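Local coordinates for protein SAM-dependent O-methyltransferase (Leptospira interrogans, PDB 2HNK) that probably transfers a methyl group from S-adenosylmethionine to an oxygen of its substrate, and binds S-adenosyl-L-homocysteine in a Rossmann-like fold, at residues Gly49-Ile54 with Asp223-Val228; Ser80-Pro83 with Lys87-Cys90; Gln126-Ile129 with Ala134-Trp137. One frame throughout, in Å; residues are numbered along the deposited sequence.

All three contacts lie in the Rossmann-like fold. Contact 1 joins helix 46-59 to strand 225-230, the last strand. The other two are nested inside the loop it closes, contact 2 before contact 3. The centres of contacts 1 and 2 are about 15 Å apart, and the two touch where Asn-53 packs on Ala-81. Contacts 2 and 3, about 18 Å apart between centres, meet through Leu-89, which packs on Leu-128 and Trp-137. Contacts 1 and 3 are about 26 Å apart between centres and do not touch. Contact 2 joins the end of helix 73-81 to the same sheet; contact 3 ties a loop to helix 121-130. The S-adenosyl-L-homocysteine site includes Asp-92, ending strand 87-92.

Contact 1. Residues Gly49-Ile54 with Asp223-Val228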
loop_
_atom_site.group_PDB
_atom_site.type_symbol
_atom_site.label_atom_id
_atom_site.label_comp_id
_atom_site.label_asym_id
_atom_site.label_seq_id
_atom_site.Cartn_x
_atom_site.Cartn_y
_atom_site.Cartn_z
ATOM N N GLY C 49 10.422 -4.557 0.582
ATOM C CA GLY C 49 10.561 -5.018 -0.796
ATOM C C GLY C 49 9.260 -5.540 -1.386
ATOM O O GLY C 49 8.844 -5.110 -2.467
ATOM N N GLN C 50 8.608 -6.437 -0.648
ATOM C CA GLN C 50 7.332 -7.033 -1.054
ATOM C C GLN C 50 6.205 -6.013 -1.152
ATOM O O GLN C 50 5.320 -6.121 -2.019
ATOM C CB GLN C 50 6.933 -8.171 -0.105
ATOM C CG GLN C 50 7.353 -9.538 -0.572
ATOM C CD GLN C 50 6.736 -9.904 -1.900
ATOM O OE1 GLN C 50 7.420 -9.905 -2.923
ATOM N NE2 GLN C 50 5.434 -10.196 -1.904
ATOM N N PHE C 51 6.246 -5.040 -0.247
ATOM C CA PHE C 51 5.322 -3.922 -0.246
ATOM C C PHE C 51 5.461 -3.114 -1.540
ATOM O O PHE C 51 4.467 -2.811 -2.194
ATOM C CB PHE C 51 5.574 -3.072 1.005
ATOM C CG PHE C 51 4.602 -1.933 1.198
ATOM C CD1 PHE C 51 3.227 -2.164 1.266
ATOM C CD2 PHE C 51 5.074 -0.631 1.359
ATOM C CE1 PHE C 51 2.341 -1.119 1.463
ATOM C CE2 PHE C 51 4.189 0.422 1.554
ATOM C CZ PHE C 51 2.818 0.174 1.608
ATOM N N LEU C 52 6.700 -2.795 -1.912
ATOM C CA LEU C 52 6.989 -2.090 -3.169
ATOM C C LEU C 52 6.546 -2.927 -4.379
ATOM O O LEU C 52 5.964 -2.407 -5.324
ATOM C CB LEU C 52 8.480 -1.732 -3.270
ATOM C CG LEU C 52 9.099 -0.869 -2.155
ATOM C CD1 LEU C 52 10.602 -0.688 -2.361
ATOM C CD2 LEU C 52 8.403 0.480 -2.016
ATOM N N ASN C 53 6.820 -4.228 -4.316
ATOM C CA ASN C 53 6.394 -5.170 -5.335
ATOM C C ASN C 53 4.877 -5.114 -5.569
ATOM O O ASN C 53 4.437 -4.834 -6.683
ATOM C CB ASN C 53 6.873 -6.587 -4.982
ATOM C CG ASN C 53 6.681 -7.577 -6.123
ATOM O OD1 ASN C 53 5.571 -8.015 -6.395
ATOM N ND2 ASN C 53 7.771 -7.941 -6.781
ATOM N N ILE C 54 4.087 -5.326 -4.516
ATOM C CA ILE C 54 2.630 -5.331 -4.651
ATOM C C ILE C 54 2.080 -3.981 -5.132
ATOM O O ILE C 54 1.197 -3.931 -5.993
ATOM C CB ILE C 54 1.907 -5.854 -3.361
ATOM C CG1 ILE C 54 0.535 -6.431 -3.703
ATOM C CG2 ILE C 54 1.759 -4.779 -2.286
ATOM C CD1 ILE C 54 0.481 -7.928 -3.631
ATOM N N ASP C 223 11.092 2.302 8.128
ATOM C CA ASP C 223 11.396 3.585 8.769
ATOM C C ASP C 223 10.386 4.670 8.365
ATOM O O ASP C 223 10.716 5.865 8.306
ATOM C CB ASP C 223 12.827 4.006 8.407
ATOM C CG ASP C 223 13.335 5.175 9.242
ATOM O OD1 ASP C 223 13.028 5.245 10.453
ATOM O OD2 ASP C 223 14.039 6.024 8.672
ATOM N N GLY C 224 9.150 4.241 8.096
ATOM C CA GLY C 224 8.101 5.110 7.570
ATOM C C GLY C 224 8.137 5.104 6.055
ATOM O O GLY C 224 9.190 5.291 5.448
ATOM N N VAL C 225 6.985 4.852 5.440
ATOM C CA VAL C 225 6.865 4.918 3.983
ATOM C C VAL C 225 5.610 5.713 3.624
ATOM O O VAL C 225 4.494 5.323 3.993
ATOM C CB VAL C 225 6.823 3.512 3.322
ATOM C CG1 VAL C 225 6.729 3.646 1.817
ATOM C CG2 VAL C 225 8.057 2.676 3.689
ATOM N N SER C 226 5.800 6.831 2.925
ATOM C CA SER C 226 4.689 7.662 2.494
ATOM C C SER C 226 4.247 7.299 1.110
ATOM O O SER C 226 5.059 7.212 0.189
ATOM C CB SER C 226 5.038 9.149 2.540
ATOM O OG SER C 226 4.893 9.640 3.852
ATOM N N LEU C 227 2.947 7.079 0.976
ATOM C CA LEU C 227 2.328 6.863 -0.318
ATOM C C LEU C 227 1.708 8.187 -0.709
ATOM O O LEU C 227 0.758 8.643 -0.071
ATOM C CB LEU C 227 1.275 5.755 -0.225
ATOM C CG LEU C 227 1.810 4.395 0.256
ATOM C CD1 LEU C 227 0.710 3.354 0.307
ATOM C CD2 LEU C 227 2.984 3.918 -0.615
ATOM N N VAL C 228 2.283 8.816 -1.727
ATOM C CA VAL C 228 1.869 10.153 -2.159
ATOM C C VAL C 228 1.334 10.099 -3.591
ATOM O O VAL C 228 2.098 9.989 -4.559
ATOM C CB VAL C 228 3.034 11.181 -2.059
ATOM C CG1 VAL C 228 2.555 12.579 -2.384
ATOM C CG2 VAL C 228 3.674 11.157 -0.685
#
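Phe-51 makes both of the close contacts here, meeting Val-225 and Leu-227 with the outer end of its ring. All three residues are buried. The interactions are apolar, and no hydrogen bond joins helical residues 49-54 to residues 223-228.

The first kind of contact is methyl to ring edge. CE2 of Phe-51 lies 4.1 Å from CG1 of Val-225. This methyl sits near the plane of the ring, so it meets the rim.

The second contact comes at a slant. CD1 of Leu-227 is 4.0 Å from CZ of Phe-51, and the two side chains approach from opposite directions. The Phe-51 ring reaches this far because CG is anti to its own backbone N (chi1 -175°). The backbones stay well apart: CA of Phe-51 and CA of Val-225 are 9.9 Å from each other. The ring and the Val-225 side chain fill that gap. Leu-227 meets the ring from the next inward-facing position of the strand.

Within the helix, backbone bonds hold the turn. Asn-53 N bonds to Gly-49 O at 2.9 Å, and Ile-54 N bonds to Gln-50 O. On the strand, Val-225 and Leu-227 send their CB atoms toward the helix, while that of Ser-226 points away.

Strand 225-230 lies between strands 175-180 and 214-219 and runs antiparallel to both. Val-225 pairs by backbone hydrogen bonds with Val-219, and Ser-226 with Ala-179. The contact also lies at the dimer interface: Leu-227 packs on Phe-51 of the second subunit, and Phe-51 packs on Ser-217 of that subunit. Helix 46-59 thus packs against the sheet of its own chain and joins in subunit contact.

Contact 2. Residues Ser80-Pro83 with Lys87-Cys90; sequences SALP and KILC
Leu-82 lays its CD1 methyl over the backbone between Lys-87 and Ile-88. This is the tight part of the contact. CD1 of Leu-82 is 3.6 Å from the carbonyl C of Lys-87 and 3.7 Å from N of Lys-87. The methyl lies over the face of the peptide that links Lys-87 to Ile-88. It also meets the branch point of the next side chain, with CB of Ile-88 at 4.1 Å. CG2 of Ile-88 is equally near. The other methyl of Leu-82, CD2, lies 4.1 Å from N of Lys-87. With CG anti to its own carbonyl carbon (chi1 -76°), Leu-82 directs both methyls at the start of the strand. No hydrogen bond crosses the contact.

The looser side is the Lys-87 side chain and Pro-83. The CB of Lys-87 points away from residues 80-83, and its extended chain carries NZ to a hydrogen bond with Asp-140 O. Pro-83 continues the chain away from the helix without close contact to the strand.

Leu-82 is the first residue to leave helical geometry after helix 73-81. The contact joins the end of that helix to the start of the second strand in the beta-alpha-beta unit of strand 63-67, helix 73-81 and strand 87-92. Ile-64 of the first strand packs on both Leu-82 and Ile-88. Strand 87-92 lies in the sheet between strands 63-67 and 114-118, parallel to both.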
loop_
_atom_site.group_PDB
_atom_site.type_symbol
_atom_site.label_atom_id
_atom_site.label_comp_id
_atom_site.label_asym_id
_atom_site.label_seq_id
_atom_site.Cartn_x
_atom_site.Cartn_y
_atom_site.Cartn_z
ATOM N N SER C 80 11.388 -6.785 -11.005
ATOM C CA SER C 80 10.652 -8.046 -11.103
ATOM C C SER C 80 9.134 -7.898 -11.009
ATOM O O SER C 80 8.409 -8.759 -11.499
ATOM C CB SER C 80 11.156 -9.097 -10.109
ATOM O OG SER C 80 11.575 -8.516 -8.901
ATOM N N ALA C 81 8.657 -6.816 -10.390
ATOM C CA ALA C 81 7.213 -6.562 -10.290
ATOM C C ALA C 81 6.626 -5.991 -11.576
ATOM O O ALA C 81 5.468 -6.255 -11.884
ATOM C CB ALA C 81 6.898 -5.640 -9.124
ATOM N N LEU C 82 7.418 -5.191 -12.298
ATOM C CA LEU C 82 6.994 -4.601 -13.571
ATOM C C LEU C 82 6.539 -5.658 -14.572
ATOM O O LEU C 82 7.027 -6.789 -14.542
ATOM C CB LEU C 82 8.121 -3.760 -14.187
ATOM C CG LEU C 82 8.395 -2.374 -13.581
ATOM C CD1 LEU C 82 9.786 -1.901 -13.961
ATOM C CD2 LEU C 82 7.351 -1.350 -13.989
ATOM N N PRO C 83 5.596 -5.298 -15.468
ATOM C CA PRO C 83 5.223 -6.243 -16.534
ATOM C C PRO C 83 6.381 -6.359 -17.526
ATOM O O PRO C 83 7.315 -5.559 -17.454
ATOM C CB PRO C 83 4.004 -5.575 -17.181
ATOM C CG PRO C 83 4.175 -4.122 -16.902
ATOM C CD PRO C 83 4.843 -4.031 -15.564
ATOM N N LYS C 87 9.452 -0.659 -17.390
ATOM C CA LYS C 87 10.847 -0.237 -17.256
ATOM C C LYS C 87 11.098 0.689 -16.058
ATOM O O LYS C 87 10.220 1.453 -15.672
ATOM C CB LYS C 87 11.307 0.431 -18.551
ATOM C CG LYS C 87 11.285 -0.505 -19.755
ATOM C CD LYS C 87 11.251 0.278 -21.057
ATOM C CE LYS C 87 11.062 -0.663 -22.234
ATOM N NZ LYS C 87 11.402 0.018 -23.517
ATOM N N ILE C 88 12.304 0.612 -15.490
ATOM C CA ILE C 88 12.710 1.473 -14.361
ATOM C C ILE C 88 14.031 2.209 -14.633
ATOM O O ILE C 88 15.007 1.602 -15.071
ATOM C CB ILE C 88 12.777 0.677 -13.003
ATOM C CG1 ILE C 88 13.311 1.559 -11.861
ATOM C CG2 ILE C 88 13.586 -0.607 -13.139
ATOM C CD1 ILE C 88 13.239 0.923 -10.473
ATOM N N LEU C 89 14.045 3.518 -14.389
ATOM C CA LEU C 89 15.286 4.286 -14.342
ATOM C C LEU C 89 15.773 4.460 -12.901
ATOM O O LEU C 89 15.024 4.915 -12.034
ATOM C CB LEU C 89 15.116 5.660 -15.011
ATOM C CG LEU C 89 16.249 6.687 -14.853
ATOM C CD1 LEU C 89 17.529 6.235 -15.528
ATOM C CD2 LEU C 89 15.842 8.048 -15.395
ATOM N N CYS C 90 17.034 4.098 -12.672
ATOM C CA CYS C 90 17.688 4.234 -11.378
ATOM C C CYS C 90 18.702 5.367 -11.384
ATOM O O CYS C 90 19.550 5.443 -12.271
ATOM C CB CYS C 90 18.403 2.935 -11.022
ATOM S SG CYS C 90 17.301 1.569 -10.736
#

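Contact 3. Residues Gln126-Ile129 with Ala134-Trp137; sequences QVLI and APSW
Leu-128 and Val-127, on adjacent positions of helix 121-130, meet the six-membered part of the Trp-137 indole. From CB of Trp-137 the ring starts between the backbone N and the carbonyl carbon (chi1 46°). This folds the indole back beneath Pro-135 of its own loop. CG of Pro-135 sits 3.6 Å above the ring plane, offset toward the rim. Farther out, CZ2 lies 4.1 Å from CG1 of Val-127, which approaches the ring edge near its plane. CZ3 comes 3.7 Å from CD1 of Leu-128. At the far end, CH2 is 3.8 Å from that same methyl, which arrives obliquely. CD1 of Leu-128 also touches CG of Pro-135, at 4.3 Å. One leucine methyl therefore meets both the indole and the proline that lies on it.

All these contacts are apolar. Through them the loop after helix 121-130 turns back onto that helix. Trp-137 also forms a cation-pi interaction with Lys-117 of strand 114-118, and Leu-89 of strand 87-92 packs on both Leu-128 and Trp-137.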
loop_
_atom_site.group_PDB
_atom_site.type_symbol
_atom_site.label_atom_id
_atom_site.label_comp_id
_atom_site.label_asym_id
_atom_site.label_seq_id
_atom_site.Cartn_x
_atom_site.Cartn_y
_atom_site.Cartn_z
ATOM N N GLN C 126 16.169 17.075 -13.773
ATOM C CA GLN C 126 15.973 18.327 -14.521
ATOM C C GLN C 126 16.201 18.155 -16.016
ATOM O O GLN C 126 15.410 18.639 -16.815
ATOM C CB GLN C 126 16.853 19.457 -13.991
ATOM C CG GLN C 126 16.520 20.820 -14.598
ATOM C CD GLN C 126 15.088 21.255 -14.313
ATOM O OE1 GLN C 126 14.676 21.364 -13.158
ATOM N NE2 GLN C 126 14.324 21.503 -15.371
ATOM N N VAL C 127 17.269 17.455 -16.386
ATOM C CA VAL C 127 17.555 17.144 -17.788
ATOM C C VAL C 127 16.403 16.362 -18.438
ATOM O O VAL C 127 16.066 16.575 -19.609
ATOM C CB VAL C 127 18.881 16.362 -17.916
ATOM C CG1 VAL C 127 19.082 15.847 -19.333
ATOM C CG2 VAL C 127 20.048 17.234 -17.492
ATOM N N LEU C 128 15.799 15.470 -17.659
ATOM C CA LEU C 128 14.668 14.655 -18.096
ATOM C C LEU C 128 13.414 15.516 -18.297
ATOM O O LEU C 128 12.669 15.336 -19.271
ATOM C CB LEU C 128 14.418 13.550 -17.062
ATOM C CG LEU C 128 13.985 12.160 -17.514
ATOM C CD1 LEU C 128 14.912 11.588 -18.574
ATOM C CD2 LEU C 128 13.938 11.240 -16.312
ATOM N N ILE C 129 13.189 16.458 -17.382
ATOM C CA ILE C 129 12.095 17.413 -17.529
ATOM C C ILE C 129 12.263 18.268 -18.802
ATOM O O ILE C 129 11.319 18.412 -19.590
ATOM C CB ILE C 129 11.946 18.312 -16.280
ATOM C CG1 ILE C 129 11.444 17.494 -15.089
ATOM C CG2 ILE C 129 10.990 19.477 -16.556
ATOM C CD1 ILE C 129 11.663 18.149 -13.738
ATOM N N ALA C 134 14.741 12.076 -26.251
ATOM C CA ALA C 134 15.270 11.277 -25.150
ATOM C C ALA C 134 16.795 11.220 -25.158
ATOM O O ALA C 134 17.408 10.936 -26.198
ATOM C CB ALA C 134 14.675 9.875 -25.169
ATOM N N PRO C 135 17.417 11.490 -23.990
ATOM C CA PRO C 135 18.852 11.234 -23.863
ATOM C C PRO C 135 19.113 9.741 -24.036
ATOM O O PRO C 135 18.205 8.935 -23.833
ATOM C CB PRO C 135 19.178 11.693 -22.442
ATOM C CG PRO C 135 17.862 11.718 -21.719
ATOM C CD PRO C 135 16.824 12.023 -22.750
ATOM N N SER C 136 20.334 9.385 -24.423
ATOM C CA SER C 136 20.680 8.007 -24.762
ATOM C C SER C 136 20.327 7.051 -23.629
ATOM O O SER C 136 19.884 5.920 -23.872
ATOM C CB SER C 136 22.172 7.908 -25.061
ATOM O OG SER C 136 22.926 8.307 -23.930
ATOM N N TRP C 137 20.524 7.525 -22.396
ATOM C CA TRP C 137 20.269 6.735 -21.195
ATOM C C TRP C 137 18.780 6.609 -20.843
ATOM O O TRP C 137 18.415 5.768 -20.015
ATOM C CB TRP C 137 21.094 7.248 -20.005
ATOM C CG TRP C 137 21.064 8.721 -19.827
ATOM C CD1 TRP C 137 21.960 9.622 -20.330
ATOM C CD2 TRP C 137 20.095 9.482 -19.085
ATOM N NE1 TRP C 137 21.611 10.898 -19.945
ATOM C CE2 TRP C 137 20.471 10.843 -19.183
ATOM C CE3 TRP C 137 18.951 9.145 -18.338
ATOM C CZ2 TRP C 137 19.743 11.873 -18.565
ATOM C CZ3 TRP C 137 18.218 10.174 -17.728
ATOM C CH2 TRP C 137 18.621 11.519 -17.848
#